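Local coordinates for D-2-hydroxyacid dehydrogensase protein (PDB 4LSW), which probably catalyses the NAD(P)-dependent interconversion of D-2-hydroxy acids and 2-oxo acids, at residues 98-103 with 282-287; 105-110 with 277-282; 114-119 with 226-231. All coordinates share one frame; numbering follows the deposited sequence.

Interaction 1: 98-103 with 282-287; sequences DVLTGD and HASGTI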
loop_
_atom_site.group_PDB
_atom_site.type_symbol
_atom_site.label_atom_id
_atom_site.label_comp_id
_atom_site.label_asym_id
_atom_site.label_seq_id
_atom_site.Cartn_x
_atom_site.Cartn_y
_atom_site.Cartn_z
ATOM N N ASP A 98 -6.718 -4.784 -7.045
ATOM C CA ASP A 98 -6.576 -4.360 -8.447
ATOM C C ASP A 98 -6.920 -2.899 -8.728
ATOM O O ASP A 98 -6.254 -2.238 -9.535
ATOM C CB ASP A 98 -7.348 -5.288 -9.391
ATOM C CG ASP A 98 -6.799 -6.699 -9.392
ATOM O OD1 ASP A 98 -5.560 -6.850 -9.310
ATOM O OD2 ASP A 98 -7.600 -7.655 -9.479
ATOM N N VAL A 99 -7.948 -2.388 -8.068
ATOM C CA VAL A 99 -8.406 -1.042 -8.377
ATOM C C VAL A 99 -7.429 0.074 -7.994
ATOM O O VAL A 99 -7.591 1.205 -8.452
ATOM C CB VAL A 99 -9.786 -0.766 -7.757
ATOM C CG1 VAL A 99 -10.835 -1.613 -8.443
ATOM C CG2 VAL A 99 -9.750 -1.056 -6.281
ATOM N N LEU A 100 -6.415 -0.236 -7.183
ATOM C CA LEU A 100 -5.454 0.775 -6.733
ATOM C C LEU A 100 -4.088 0.714 -7.435
ATOM O O LEU A 100 -3.219 1.560 -7.199
ATOM C CB LEU A 100 -5.249 0.710 -5.208
ATOM C CG LEU A 100 -4.765 -0.548 -4.471
ATOM C CD1 LEU A 100 -3.459 -1.117 -4.986
ATOM C CD2 LEU A 100 -4.618 -0.228 -2.992
ATOM N N THR A 101 -3.909 -0.323 -8.246
ATOM C CA THR A 101 -2.589 -0.681 -8.771
ATOM C C THR A 101 -1.944 0.446 -9.581
ATOM O O THR A 101 -0.798 0.825 -9.337
ATOM C CB THR A 101 -2.663 -1.969 -9.607
ATOM O OG1 THR A 101 -3.127 -3.039 -8.767
ATOM C CG2 THR A 101 -1.303 -2.333 -10.177
ATOM N N GLY A 102 -2.702 1.008 -10.516
ATOM C CA GLY A 102 -2.162 2.013 -11.417
ATOM C C GLY A 102 -1.790 3.294 -10.701
ATOM O O GLY A 102 -0.754 3.881 -10.990
ATOM N N ASP A 103 -2.617 3.724 -9.757
ATOM C CA ASP A 103 -2.330 4.956 -9.039
ATOM C C ASP A 103 -1.125 4.805 -8.110
ATOM O O ASP A 103 -0.330 5.725 -7.972
ATOM C CB ASP A 103 -3.578 5.469 -8.309
ATOM C CG ASP A 103 -4.486 6.275 -9.223
ATOM O OD1 ASP A 103 -3.943 7.007 -10.073
ATOM O OD2 ASP A 103 -5.721 6.187 -9.088
ATOM N N HIS A 282 -0.040 8.133 0.489
ATOM C CA HIS A 282 -1.150 8.420 -0.405
ATOM C C HIS A 282 -0.951 7.868 -1.813
ATOM O O HIS A 282 -1.554 8.380 -2.760
ATOM C CB HIS A 282 -1.483 9.925 -0.443
ATOM C CG HIS A 282 -0.495 10.765 -1.198
ATOM N ND1 HIS A 282 -0.876 11.831 -1.991
ATOM C CD2 HIS A 282 0.856 10.721 -1.262
ATOM C CE1 HIS A 282 0.193 12.393 -2.519
ATOM N NE2 HIS A 282 1.262 11.746 -2.084
ATOM N N ALA A 283 -0.143 6.821 -1.962
ATOM C CA ALA A 283 -0.010 6.188 -3.284
ATOM C C ALA A 283 -1.346 5.781 -3.918
ATOM O O ALA A 283 -1.515 5.889 -5.137
ATOM C CB ALA A 283 0.934 4.989 -3.226
ATOM N N SER A 284 -2.304 5.338 -3.110
ATOM C CA SER A 284 -3.621 4.986 -3.638
ATOM C C SER A 284 -4.618 6.138 -3.482
ATOM O O SER A 284 -5.809 5.970 -3.747
ATOM C CB SER A 284 -4.166 3.734 -2.956
ATOM O OG SER A 284 -4.494 4.000 -1.609
ATOM N N GLY A 285 -4.112 7.302 -3.079
ATOM C CA GLY A 285 -4.958 8.439 -2.740
ATOM C C GLY A 285 -5.512 9.274 -3.891
ATOM O O GLY A 285 -5.221 10.464 -3.987
ATOM N N THR A 286 -6.311 8.670 -4.759
ATOM C CA THR A 286 -7.014 9.465 -5.760
ATOM C C THR A 286 -8.514 9.295 -5.585
ATOM O O THR A 286 -8.979 8.292 -5.030
ATOM C CB THR A 286 -6.643 9.099 -7.217
ATOM O OG1 THR A 286 -7.088 7.773 -7.499
ATOM C CG2 THR A 286 -5.143 9.214 -7.448
ATOM N N ILE A 287 -9.273 10.274 -6.060
ATOM C CA ILE A 287 -10.718 10.136 -6.031
ATOM C C ILE A 287 -11.185 8.874 -6.763
ATOM O O ILE A 287 -12.008 8.118 -6.237
ATOM C CB ILE A 287 -11.429 11.388 -6.589
ATOM C CG1 ILE A 287 -11.081 12.615 -5.740
ATOM C CG2 ILE A 287 -12.933 11.179 -6.633
ATOM C CD1 ILE A 287 -11.571 13.928 -6.312
#
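D103 and T286 make the one hydrogen bond that spans 98-103 and 282-287. The hydroxyl OG1 of T286 gives its proton to D103 OD2 over a short 2.6 Å, reaching the oxygen from well above the carboxylate plane, 57° out of it. With chi1 at 66°, T286 sets OG1 between its own backbone N and carbonyl carbon, from where the same oxygen also accepts the backbone N of T289. T286 is thus the N-cap of helix 287-306. T289 OG1 is hydrogen-bonded to D103 OD2 as well, so two threonines hold one carboxylate oxygen near the start of that helix, an environment that would probably favour its negative charge.

Van der Waals contact is modest. The methyl CG2 of T286 lies 3.5 Å from D103 CG, accompanying the hydroxyl against the carboxylate. Farther along, L100 CB meets S284 CB at 3.9 Å, and L100 CD2 packs on the same carbon, while S284 OG turns to R290.

The backbones also come close: D103 O and A283 O lie 3.1 Å apart, two acceptors with no bond between them. Segment 282-287 is folded tightly at this approach by a type I turn, H282-G285; another type I turn, D98-T101, leads into helix 101-116. The turn H282-G285 is closed by G285 N to H282 O at 2.8 Å, and an inverse gamma turn centred on G285 follows.

The contact joins the start of helix 101-116 to the N-cap of helix 287-306, where the chain passes between the two domains typical of D-2-hydroxyacid dehydrogenases.

Interaction 2: 105-110 with 277-282; sequences ADLGVA and LLQPHH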
loop_
_atom_site.group_PDB
_atom_site.type_symbol
_atom_site.label_atom_id
_atom_site.label_comp_id
_atom_site.label_asym_id
_atom_site.label_seq_id
_atom_site.Cartn_x
_atom_site.Cartn_y
_atom_site.Cartn_z
ATOM N N ALA A 105 1.432 2.803 -8.691
ATOM C CA ALA A 105 2.580 2.810 -9.589
ATOM C C ALA A 105 2.881 4.232 -10.072
ATOM O O ALA A 105 4.051 4.639 -10.124
ATOM C CB ALA A 105 2.351 1.875 -10.760
ATOM N N ASP A 106 1.836 4.987 -10.409
ATOM C CA ASP A 106 2.011 6.385 -10.788
ATOM C C ASP A 106 2.766 7.171 -9.719
ATOM O O ASP A 106 3.696 7.905 -10.041
ATOM C CB ASP A 106 0.658 7.085 -11.020
ATOM C CG ASP A 106 0.045 6.815 -12.385
ATOM O OD1 ASP A 106 0.506 5.930 -13.132
ATOM O OD2 ASP A 106 -0.955 7.504 -12.686
ATOM N N LEU A 107 2.379 7.033 -8.448
ATOM C CA LEU A 107 3.027 7.841 -7.420
ATOM C C LEU A 107 4.484 7.427 -7.239
ATOM O O LEU A 107 5.351 8.271 -7.099
ATOM C CB LEU A 107 2.280 7.821 -6.085
ATOM C CG LEU A 107 2.807 8.906 -5.134
ATOM C CD1 LEU A 107 2.364 10.311 -5.544
ATOM C CD2 LEU A 107 2.468 8.649 -3.657
ATOM N N GLY A 108 4.755 6.124 -7.286
ATOM C CA GLY A 108 6.129 5.653 -7.166
ATOM C C GLY A 108 7.051 6.276 -8.206
ATOM O O GLY A 108 8.122 6.792 -7.890
ATOM N N VAL A 109 6.616 6.245 -9.461
ATOM C CA VAL A 109 7.412 6.816 -10.535
ATOM C C VAL A 109 7.532 8.338 -10.397
ATOM O O VAL A 109 8.602 8.910 -10.599
ATOM C CB VAL A 109 6.826 6.405 -11.892
ATOM C CG1 VAL A 109 7.541 7.104 -13.024
ATOM C CG2 VAL A 109 6.932 4.904 -12.040
ATOM N N ALA A 110 6.431 8.984 -10.020
ATOM C CA ALA A 110 6.433 10.425 -9.791
ATOM C C ALA A 110 7.421 10.818 -8.705
ATOM O O ALA A 110 8.092 11.840 -8.808
ATOM C CB ALA A 110 5.057 10.894 -9.425
ATOM N N LEU A 277 12.589 12.363 0.294
ATOM C CA LEU A 277 11.264 12.853 -0.080
ATOM C C LEU A 277 10.207 12.147 0.756
ATOM O O LEU A 277 10.086 10.922 0.708
ATOM C CB LEU A 277 10.993 12.585 -1.563
ATOM C CG LEU A 277 9.634 13.075 -2.057
ATOM C CD1 LEU A 277 9.686 14.563 -2.148
ATOM C CD2 LEU A 277 9.271 12.456 -3.411
ATOM N N LEU A 278 9.433 12.912 1.525
ATOM C CA LEU A 278 8.387 12.339 2.356
ATOM C C LEU A 278 7.013 12.447 1.676
ATOM O O LEU A 278 6.670 13.508 1.158
ATOM C CB LEU A 278 8.338 13.083 3.695
ATOM C CG LEU A 278 9.615 13.171 4.521
ATOM C CD1 LEU A 278 9.438 14.217 5.633
ATOM C CD2 LEU A 278 9.955 11.814 5.098
ATOM N N GLN A 279 6.233 11.371 1.705
ATOM C CA GLN A 279 4.827 11.414 1.275
ATOM C C GLN A 279 3.931 10.706 2.295
ATOM O O GLN A 279 4.314 9.677 2.860
ATOM C CB GLN A 279 4.659 10.777 -0.111
ATOM C CG GLN A 279 5.435 11.460 -1.220
ATOM C CD GLN A 279 4.767 12.730 -1.740
ATOM O OE1 GLN A 279 3.866 12.676 -2.584
ATOM N NE2 GLN A 279 5.215 13.879 -1.245
ATOM N N PRO A 280 2.721 11.248 2.534
ATOM C CA PRO A 280 1.871 10.763 3.631
ATOM C C PRO A 280 1.010 9.537 3.298
ATOM O O PRO A 280 -0.217 9.568 3.455
ATOM C CB PRO A 280 0.984 11.977 3.925
ATOM C CG PRO A 280 0.802 12.604 2.572
ATOM C CD PRO A 280 2.163 12.454 1.899
ATOM N N HIS A 281 1.660 8.448 2.890
ATOM C CA HIS A 281 0.972 7.228 2.475
ATOM C C HIS A 281 -0.262 7.478 1.621
ATOM O O HIS A 281 -1.377 7.077 1.966
ATOM C CB HIS A 281 0.666 6.307 3.660
ATOM C CG HIS A 281 0.568 4.862 3.278
ATOM N ND1 HIS A 281 0.655 3.834 4.195
ATOM C CD2 HIS A 281 0.411 4.273 2.068
ATOM C CE1 HIS A 281 0.539 2.678 3.567
ATOM N NE2 HIS A 281 0.390 2.915 2.275
ATOM N N HIS A 282 -0.040 8.133 0.489
ATOM C CA HIS A 282 -1.150 8.420 -0.405
ATOM C C HIS A 282 -0.951 7.868 -1.813
ATOM O O HIS A 282 -1.554 8.380 -2.760
ATOM C CB HIS A 282 -1.483 9.925 -0.443
ATOM C CG HIS A 282 -0.495 10.765 -1.198
ATOM N ND1 HIS A 282 -0.876 11.831 -1.991
ATOM C CD2 HIS A 282 0.856 10.721 -1.262
ATOM C CE1 HIS A 282 0.193 12.393 -2.519
ATOM N NE2 HIS A 282 1.262 11.746 -2.084
#
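The imidazole of H282 receives the methyl CD2 of L107 obliquely, 3.6 Å from H282 CD2, and at its edge it has Q279 OE1 lying in the ring plane. That edge contact is a nearly straight hydrogen bond, H282 NE2 to Q279 OE1 at 2.8 Å with an angle of 169° at the hydrogen, although the donor sits 51° above the carbonyl plane of the amide. The other branch of L107, CD1, bridges both flat groups, 3.9 Å from H282 NE2 and 4.1 Å from Q279 OE1. L107 reaches them because CG stands opposite the backbone N (chi1 -168°), and its side chain crosses that of H282 at about a right angle. Helix 101-116 here faces the chain leaving strand 276-278, an outermost strand of the parallel Rossmann-type sheet, where an inverse gamma turn at P280 redirects the backbone. The amide of Q279 folds back, bent at chi2, and its NE2 donates to L278 O over 2.8 Å; with the bond from H282 this fixes the rotation of the amide. A leucine here would probably leave H282 NE2 and L278 O without these partners and the imidazole freer to turn. On the helix, A105 and V109 pack instead against helix 155-165, and D106 pairs with R163.

Interaction 3: 114-119 with 226-231; sequences AQSRGI and EGMLIN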
loop_
_atom_site.group_PDB
_atom_site.type_symbol
_atom_site.label_atom_id
_atom_site.label_comp_id
_atom_site.label_asym_id
_atom_site.label_seq_id
_atom_site.Cartn_x
_atom_site.Cartn_y
_atom_site.Cartn_z
ATOM N N ALA A 114 10.550 13.298 -8.941
ATOM C CA ALA A 114 10.585 14.467 -8.067
ATOM C C ALA A 114 11.869 14.547 -7.244
ATOM O O ALA A 114 12.440 15.620 -7.096
ATOM C CB ALA A 114 9.365 14.500 -7.161
ATOM N N GLN A 115 12.326 13.412 -6.716
ATOM C CA GLN A 115 13.550 13.402 -5.933
ATOM C C GLN A 115 14.766 13.588 -6.825
ATOM O O GLN A 115 15.645 14.404 -6.532
ATOM C CB GLN A 115 13.662 12.103 -5.129
ATOM C CG GLN A 115 14.877 12.069 -4.207
ATOM C CD GLN A 115 14.916 13.224 -3.227
ATOM O OE1 GLN A 115 13.878 13.705 -2.767
ATOM N NE2 GLN A 115 16.120 13.681 -2.908
ATOM N N SER A 116 14.817 12.854 -7.934
ATOM C CA SER A 116 15.971 12.945 -8.815
ATOM C C SER A 116 16.161 14.350 -9.391
ATOM O O SER A 116 17.287 14.840 -9.490
ATOM C CB SER A 116 15.886 11.915 -9.934
ATOM O OG SER A 116 17.164 11.723 -10.509
ATOM N N ARG A 117 15.060 14.991 -9.771
ATOM C CA ARG A 117 15.136 16.316 -10.394
ATOM C C ARG A 117 14.950 17.460 -9.394
ATOM O O ARG A 117 14.884 18.626 -9.799
ATOM C CB ARG A 117 14.114 16.431 -11.533
ATOM C CG ARG A 117 14.317 15.396 -12.652
ATOM C CD ARG A 117 15.664 15.590 -13.351
ATOM N NE ARG A 117 15.724 16.924 -13.940
ATOM C CZ ARG A 117 15.297 17.208 -15.167
ATOM N NH1 ARG A 117 14.819 16.242 -15.941
ATOM N NH2 ARG A 117 15.352 18.453 -15.629
ATOM N N GLY A 118 14.901 17.127 -8.100
ATOM C CA GLY A 118 14.785 18.115 -7.034
ATOM C C GLY A 118 13.595 19.049 -7.166
ATOM O O GLY A 118 13.714 20.259 -6.962
ATOM N N ILE A 119 12.441 18.484 -7.498
ATOM C CA ILE A 119 11.261 19.291 -7.790
ATOM C C ILE A 119 10.754 20.056 -6.562
ATOM O O ILE A 119 10.313 21.200 -6.690
ATOM C CB ILE A 119 10.147 18.425 -8.442
ATOM C CG1 ILE A 119 10.573 18.017 -9.852
ATOM C CG2 ILE A 119 8.802 19.157 -8.489
ATOM C CD1 ILE A 119 9.546 17.191 -10.591
ATOM N N GLU A 226 25.079 6.976 -4.860
ATOM C CA GLU A 226 24.310 7.751 -5.819
ATOM C C GLU A 226 23.063 7.003 -6.258
ATOM O O GLU A 226 22.461 7.327 -7.284
ATOM C CB GLU A 226 25.183 8.148 -7.007
ATOM C CG GLU A 226 26.339 9.045 -6.563
ATOM C CD GLU A 226 27.176 9.595 -7.694
ATOM O OE1 GLU A 226 26.752 9.514 -8.865
ATOM O OE2 GLU A 226 28.272 10.119 -7.400
ATOM N N GLY A 227 22.679 5.998 -5.479
ATOM C CA GLY A 227 21.449 5.287 -5.726
ATOM C C GLY A 227 20.311 5.891 -4.942
ATOM O O GLY A 227 20.520 6.622 -3.971
ATOM N N MET A 228 19.091 5.575 -5.369
ATOM C CA MET A 228 17.885 6.081 -4.750
ATOM C C MET A 228 16.934 4.930 -4.448
ATOM O O MET A 228 16.675 4.085 -5.309
ATOM C CB MET A 228 17.202 7.081 -5.687
ATOM C CG MET A 228 15.907 7.600 -5.121
ATOM S SD MET A 228 14.953 8.598 -6.275
ATOM C CE MET A 228 16.189 9.793 -6.730
ATOM N N LEU A 229 16.417 4.900 -3.225
ATOM C CA LEU A 229 15.434 3.913 -2.815
ATOM C C LEU A 229 14.042 4.536 -2.832
ATOM O O LEU A 229 13.837 5.596 -2.238
ATOM C CB LEU A 229 15.759 3.420 -1.398
ATOM C CG LEU A 229 14.875 2.284 -0.874
ATOM C CD1 LEU A 229 15.174 0.963 -1.591
ATOM C CD2 LEU A 229 15.035 2.138 0.644
ATOM N N ILE A 230 13.097 3.903 -3.529
ATOM C CA ILE A 230 11.723 4.394 -3.544
ATOM C C ILE A 230 10.821 3.342 -2.936
ATOM O O ILE A 230 10.745 2.236 -3.446
ATOM C CB ILE A 230 11.223 4.717 -4.978
ATOM C CG1 ILE A 230 12.134 5.745 -5.658
ATOM C CG2 ILE A 230 9.777 5.218 -4.944
ATOM C CD1 ILE A 230 13.198 5.127 -6.567
ATOM N N ASN A 231 10.156 3.671 -1.834
ATOM C CA ASN A 231 9.270 2.713 -1.207
ATOM C C ASN A 231 7.807 3.113 -1.231
ATOM O O ASN A 231 7.434 4.156 -0.672
ATOM C CB ASN A 231 9.675 2.399 0.231
ATOM C CG ASN A 231 8.894 1.249 0.778
ATOM O OD1 ASN A 231 8.344 0.443 0.021
ATOM N ND2 ASN A 231 8.801 1.169 2.101
#
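A single methionine methyl makes most of this contact: CE of M228 presses against the last turn of helix 101-116 so closely that it meets backbone as well as side chain, at 3.6 Å from S116 N. From the strand, M228 stretches out through chi1 and chi2, then bends at chi3 (-54°), which turns CE toward the helix. The methyl also lies 3.6 Å from Q115 CG and 3.9 Å from S116 CB, while the sulfur runs beside Q115, with SD 3.9 Å from Q115 CB. Thus only the aliphatic base of the glutamine is used; its bend at chi2 (57°) carries the amide away from the strand. S116 offers CB to the methionine, and its OG is hydrogen-bonded to R141 O. Just beyond, the helix ends in a Schellman motif, with I119 N bonded to A114 O at 2.9 Å and G118 N to Q115 O at 3.2 Å; G118, with positive phi, is the C-prime residue. Strand 228-231 lies between 200-203 and 254-257 in the parallel sheet of the NAD-binding domain, and the helix terminus packs on it, with F200 touching both S116 and M228, and S254 touching both Q115 and M228.

Helix 101-116 supplies one side of all three contacts, which follow one another from its first turn to its last. Interactions 1 and 2 lie near the surface, whereas interaction 3 is buried. The chemistry changes accordingly: a carboxylate gripped by threonine hydroxyls in interaction 1, a leucine laid against a hydrogen-bonded polar pair in interaction 2, and a purely van der Waals methionine contact in interaction 3. Interactions 1 and 2 share H282 and touch where A283 CA meets L107 CD2 at 3.5 Å. Interactions 2 and 3 reach different strands of the same parallel sheet, their centres about 11 Å apart, whereas interaction 1 reaches a loop before helix 287-306.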